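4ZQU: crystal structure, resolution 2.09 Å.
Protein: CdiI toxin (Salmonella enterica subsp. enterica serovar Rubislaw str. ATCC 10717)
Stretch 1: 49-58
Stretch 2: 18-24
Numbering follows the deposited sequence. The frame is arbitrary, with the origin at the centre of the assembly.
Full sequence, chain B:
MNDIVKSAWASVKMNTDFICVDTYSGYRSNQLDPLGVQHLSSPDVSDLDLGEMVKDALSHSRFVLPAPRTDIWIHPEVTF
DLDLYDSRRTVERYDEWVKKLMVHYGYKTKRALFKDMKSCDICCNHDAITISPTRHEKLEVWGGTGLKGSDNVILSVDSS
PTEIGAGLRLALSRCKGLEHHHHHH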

ATOM      1  N   ASP B  49     -11.888 -10.042  24.142  1.00 51.89           N
ATOM      2  CA  ASP B  49     -11.123  -8.813  24.326  1.00 50.28           C
ATOM      3  C   ASP B  49     -10.429  -8.391  23.043  1.00 48.17           C
ATOM      4  O   ASP B  49     -10.511  -7.233  22.635  1.00 48.97           O
ATOM      5  CB  ASP B  49     -10.091  -8.984  25.441  1.00 51.88           C
ATOM      6  CG  ASP B  49     -10.728  -9.128  26.805  1.00 55.30           C
ATOM      7  OD1 ASP B  49     -11.882  -8.680  26.972  1.00 56.15           O
ATOM      8  OD2 ASP B  49     -10.073  -9.686  27.710  1.00 56.77           O
ATOM      9  N   LEU B  50      -9.741  -9.339  22.416  1.00 47.18           N
ATOM     10  CA  LEU B  50      -9.075  -9.101  21.143  1.00 46.29           C
ATOM     11  C   LEU B  50     -10.053  -8.572  20.099  1.00 44.29           C
ATOM     12  O   LEU B  50      -9.707  -7.713  19.291  1.00 43.73           O
ATOM     13  CB  LEU B  50      -8.421 -10.387  20.638  1.00 47.37           C
ATOM     14  CG  LEU B  50      -7.815 -10.326  19.235  1.00 44.77           C
ATOM     15  CD1 LEU B  50      -6.680  -9.312  19.195  1.00 43.46           C
ATOM     16  CD2 LEU B  50      -7.345 -11.703  18.786  1.00 44.40           C
ATOM     17  N   GLY B  51     -11.276  -9.087  20.131  1.00 44.24           N
ATOM     18  CA  GLY B  51     -12.305  -8.674  19.197  1.00 42.34           C
ATOM     19  C   GLY B  51     -12.858  -7.299  19.508  1.00 41.17           C
ATOM     20  O   GLY B  51     -13.242  -6.556  18.605  1.00 40.50           O
ATOM     21  N   GLU B  52     -12.912  -6.959  20.791  1.00 43.28           N
ATOM     22  CA  GLU B  52     -13.344  -5.629  21.194  1.00 46.08           C
ATOM     23  C   GLU B  52     -12.233  -4.622  20.926  1.00 45.45           C
ATOM     24  O   GLU B  52     -12.493  -3.439  20.714  1.00 47.52           O
ATOM     25  CB  GLU B  52     -13.749  -5.609  22.669  1.00 50.62           C
ATOM     26  CG  GLU B  52     -15.052  -6.338  22.958  1.00 50.71           C
ATOM     27  CD  GLU B  52     -15.527  -6.139  24.381  1.00 53.75           C
ATOM     28  OE1 GLU B  52     -14.766  -5.568  25.190  1.00 55.80           O
ATOM     29  OE2 GLU B  52     -16.666  -6.548  24.689  1.00 55.11           O
ATOM     30  N   MET B  53     -10.994  -5.106  20.936  1.00 43.84           N
ATOM     31  CA  MET B  53      -9.842  -4.295  20.549  1.00 41.50           C
ATOM     32  C   MET B  53      -9.937  -3.921  19.079  1.00 37.21           C
ATOM     33  O   MET B  53      -9.655  -2.788  18.693  1.00 38.19           O
ATOM     34  CB  MET B  53      -8.531  -5.043  20.809  1.00 42.27           C
ATOM     35  CG  MET B  53      -8.100  -5.088  22.264  1.00 44.28           C
ATOM     36  SD  MET B  53      -6.805  -6.308  22.572  1.00 65.55           S
ATOM     37  CE  MET B  53      -5.650  -5.962  21.245  1.00 39.02           C
ATOM     38  N   VAL B  54     -10.332  -4.886  18.259  1.00 35.19           N
ATOM     39  CA  VAL B  54     -10.483  -4.653  16.834  1.00 34.45           C
ATOM     40  C   VAL B  54     -11.656  -3.713  16.564  1.00 36.88           C
ATOM     41  O   VAL B  54     -11.552  -2.806  15.742  1.00 36.88           O
ATOM     42  CB  VAL B  54     -10.683  -5.976  16.065  1.00 32.63           C
ATOM     43  CG1 VAL B  54     -10.961  -5.708  14.596  1.00 30.20           C
ATOM     44  CG2 VAL B  54      -9.458  -6.865  16.217  1.00 30.80           C
ATOM     45  N   LYS B  55     -12.762  -3.913  17.272  1.00 39.59           N
ATOM     46  CA  LYS B  55     -13.953  -3.101  17.047  1.00 41.88           C
ATOM     47  C   LYS B  55     -13.761  -1.658  17.513  1.00 41.78           C
ATOM     48  O   LYS B  55     -14.204  -0.719  16.850  1.00 40.14           O
ATOM     49  CB  LYS B  55     -15.167  -3.722  17.741  1.00 46.17           C
ATOM     50  CG  LYS B  55     -16.353  -3.901  16.807  1.00 48.90           C
ATOM     51  CD  LYS B  55     -17.590  -4.419  17.524  1.00 53.51           C
ATOM     52  CE  LYS B  55     -18.830  -4.271  16.645  1.00 54.44           C
ATOM     53  NZ  LYS B  55     -18.489  -3.969  15.220  1.00 52.87           N
ATOM     54  N   ASP B  56     -13.095  -1.488  18.651  1.00 43.49           N
ATOM     55  CA  ASP B  56     -12.826  -0.159  19.190  1.00 43.80           C
ATOM     56  C   ASP B  56     -11.894   0.625  18.269  1.00 41.86           C
ATOM     57  O   ASP B  56     -12.069   1.826  18.067  1.00 42.62           O
ATOM     58  CB  ASP B  56     -12.227  -0.265  20.591  1.00 45.93           C
ATOM     59  CG  ASP B  56     -11.921   1.087  21.198  1.00 48.44           C
ATOM     60  OD1 ASP B  56     -12.869   1.785  21.615  1.00 50.09           O
ATOM     61  OD2 ASP B  56     -10.728   1.449  21.266  1.00 48.82           O
ATOM     62  N   ALA B  57     -10.908  -0.068  17.709  1.00 39.96           N
ATOM     63  CA  ALA B  57      -9.989   0.532  16.749  1.00 37.14           C
ATOM     64  C   ALA B  57     -10.722   0.937  15.475  1.00 35.12           C
ATOM     65  O   ALA B  57     -10.457   1.993  14.906  1.00 34.78           O
ATOM     66  CB  ALA B  57      -8.860  -0.430  16.429  1.00 36.66           C
ATOM     67  N   LEU B  58     -11.645   0.086  15.037  1.00 34.96           N
ATOM     68  CA  LEU B  58     -12.442   0.351  13.843  1.00 34.00           C
ATOM     69  C   LEU B  58     -13.343   1.562  14.028  1.00 35.10           C
ATOM     70  O   LEU B  58     -13.591   2.314  13.085  1.00 34.87           O
ATOM     71  CB  LEU B  58     -13.292  -0.870  13.477  1.00 31.54           C
ATOM     72  CG  LEU B  58     -12.592  -2.032  12.776  1.00 28.29           C
ATOM     73  CD1 LEU B  58     -13.540  -3.201  12.611  1.00 28.87           C
ATOM     74  CD2 LEU B  58     -12.079  -1.583  11.430  1.00 27.70           C
TER
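Stretch 2 (18-24) FICVDTY

How does stretch 2 lie on stretch 1? Stretch 1 is helical throughout, part of a longer helix, and its backbone bonds follow the i to i+4 pattern, as from M53 N to D49 O at 2.8 Å. Residues 19-24 form an extended strand that runs in nearly the same direction, crossing the helix at -20° with a closest axial approach of 7.5 Å. The two segments converge toward their C-terminal ends: CA of V54 lies 6.6 Å from CA of V21, whereas CA of A57 and CA of T23 are 4.9 Å apart.

What does the first part of the helix offer the strand? D49 makes no contact, but L50, whose CA-to-CB bond points sideways, reaches across with its t rotamer. Its CD1 lies 4.2 Å from CG2 of I19 and 4.4 Å from CG2 of V21, so one methyl touches two strand residues that both point toward the helix. C20, between them in sequence, points away, as the alternation of a strand requires.

Why is V21 the hub of the contact? It has the largest covered area of any residue here and meets L50, M53, V54 and A57. After G51 and E52, which stay out of reach, M53 points toward the strand and sets its CE 3.9 Å from V21 CG2. V54 presents its backbone as well: its CA is 4.2 Å from V21 CG1.

What closes the contact beyond K55 and D56, which do not touch the strand? A57 points toward it, and its small side chain accompanies the close approach of the backbones, with CB 3.9 Å from V21 CG1. Here the apolar packing gives way to a polar link: T23 OG1 donates a short hydrogen bond to A57 O at 2.6 Å. L58 then turns away.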

ATOM      1  N   PHE B  18       4.004  -9.886  21.393  1.00 53.07           N
ATOM      2  CA  PHE B  18       2.762  -9.122  21.486  1.00 51.15           C
ATOM      3  C   PHE B  18       1.843  -9.225  20.275  1.00 46.83           C
ATOM      4  O   PHE B  18       2.221  -9.735  19.220  1.00 45.32           O
ATOM      5  CB  PHE B  18       3.080  -7.642  21.742  1.00 52.29           C
ATOM      6  CG  PHE B  18       3.785  -6.953  20.597  1.00 51.64           C
ATOM      7  CD1 PHE B  18       3.067  -6.366  19.564  1.00 48.14           C
ATOM      8  CD2 PHE B  18       5.171  -6.885  20.562  1.00 52.58           C
ATOM      9  CE1 PHE B  18       3.716  -5.733  18.519  1.00 45.92           C
ATOM     10  CE2 PHE B  18       5.824  -6.251  19.518  1.00 49.55           C
ATOM     11  CZ  PHE B  18       5.094  -5.676  18.496  1.00 46.72           C
ATOM     12  N   ILE B  19       0.624  -8.727  20.458  1.00 44.96           N
ATOM     13  CA  ILE B  19      -0.320  -8.501  19.373  1.00 43.04           C
ATOM     14  C   ILE B  19      -0.697  -7.022  19.354  1.00 41.61           C
ATOM     15  O   ILE B  19      -1.099  -6.467  20.379  1.00 41.38           O
ATOM     16  CB  ILE B  19      -1.588  -9.352  19.524  1.00 43.47           C
ATOM     17  CG1 ILE B  19      -1.240 -10.839  19.489  1.00 43.95           C
ATOM     18  CG2 ILE B  19      -2.591  -9.011  18.433  1.00 42.37           C
ATOM     19  CD1 ILE B  19      -2.449 -11.739  19.569  1.00 44.78           C
ATOM     20  N   CYS B  20      -0.564  -6.384  18.196  1.00 39.54           N
ATOM     21  CA  CYS B  20      -0.754  -4.941  18.098  1.00 37.46           C
ATOM     22  C   CYS B  20      -1.844  -4.560  17.104  1.00 35.00           C
ATOM     23  O   CYS B  20      -1.720  -4.817  15.909  1.00 34.38           O
ATOM     24  CB  CYS B  20       0.560  -4.265  17.702  1.00 36.98           C
ATOM     25  SG  CYS B  20       0.501  -2.461  17.695  1.00 37.64           S
ATOM     26  N   VAL B  21      -2.904  -3.929  17.604  1.00 34.20           N
ATOM     27  CA  VAL B  21      -4.000  -3.476  16.753  1.00 31.58           C
ATOM     28  C   VAL B  21      -4.041  -1.952  16.671  1.00 31.74           C
ATOM     29  O   VAL B  21      -4.192  -1.272  17.686  1.00 31.02           O
ATOM     30  CB  VAL B  21      -5.361  -3.990  17.258  1.00 30.05           C
ATOM     31  CG1 VAL B  21      -6.475  -3.526  16.335  1.00 29.35           C
ATOM     32  CG2 VAL B  21      -5.351  -5.507  17.369  1.00 27.74           C
ATOM     33  N   ASP B  22      -3.905  -1.427  15.456  1.00 32.07           N
ATOM     34  CA  ASP B  22      -3.934   0.015  15.217  1.00 33.06           C
ATOM     35  C   ASP B  22      -5.096   0.419  14.324  1.00 31.64           C
ATOM     36  O   ASP B  22      -5.511  -0.340  13.454  1.00 31.69           O
ATOM     37  CB  ASP B  22      -2.629   0.489  14.571  1.00 32.22           C
ATOM     38  CG  ASP B  22      -1.464   0.472  15.525  1.00 31.62           C
ATOM     39  OD1 ASP B  22      -0.681  -0.498  15.477  1.00 33.75           O
ATOM     40  OD2 ASP B  22      -1.325   1.431  16.313  1.00 30.26           O
ATOM     41  N   THR B  23      -5.605   1.626  14.534  1.00 30.39           N
ATOM     42  CA  THR B  23      -6.609   2.197  13.652  1.00 27.61           C
ATOM     43  C   THR B  23      -5.976   2.677  12.347  1.00 26.19           C
ATOM     44  O   THR B  23      -4.995   3.419  12.361  1.00 27.59           O
ATOM     45  CB  THR B  23      -7.335   3.380  14.319  1.00 27.60           C
ATOM     46  OG1 THR B  23      -8.090   2.912  15.441  1.00 28.74           O
ATOM     47  CG2 THR B  23      -8.270   4.054  13.335  1.00 26.40           C
ATOM     48  N   TYR B  24      -6.530   2.233  11.224  1.00 24.94           N
ATOM     49  CA  TYR B  24      -6.158   2.758   9.917  1.00 24.23           C
ATOM     50  C   TYR B  24      -7.315   3.563   9.353  1.00 25.22           C
ATOM     51  O   TYR B  24      -8.474   3.291   9.657  1.00 21.05           O
ATOM     52  CB  TYR B  24      -5.787   1.638   8.944  1.00 23.47           C
ATOM     53  CG  TYR B  24      -4.337   1.226   8.983  1.00 24.35           C
ATOM     54  CD1 TYR B  24      -3.585   1.357  10.141  1.00 26.35           C
ATOM     55  CD2 TYR B  24      -3.715   0.710   7.854  1.00 24.68           C
ATOM     56  CE1 TYR B  24      -2.255   0.980  10.172  1.00 27.10           C
ATOM     57  CE2 TYR B  24      -2.390   0.339   7.872  1.00 24.70           C
ATOM     58  CZ  TYR B  24      -1.664   0.472   9.034  1.00 26.35           C
ATOM     59  OH  TYR B  24      -0.343   0.095   9.059  1.00 28.27           O
TER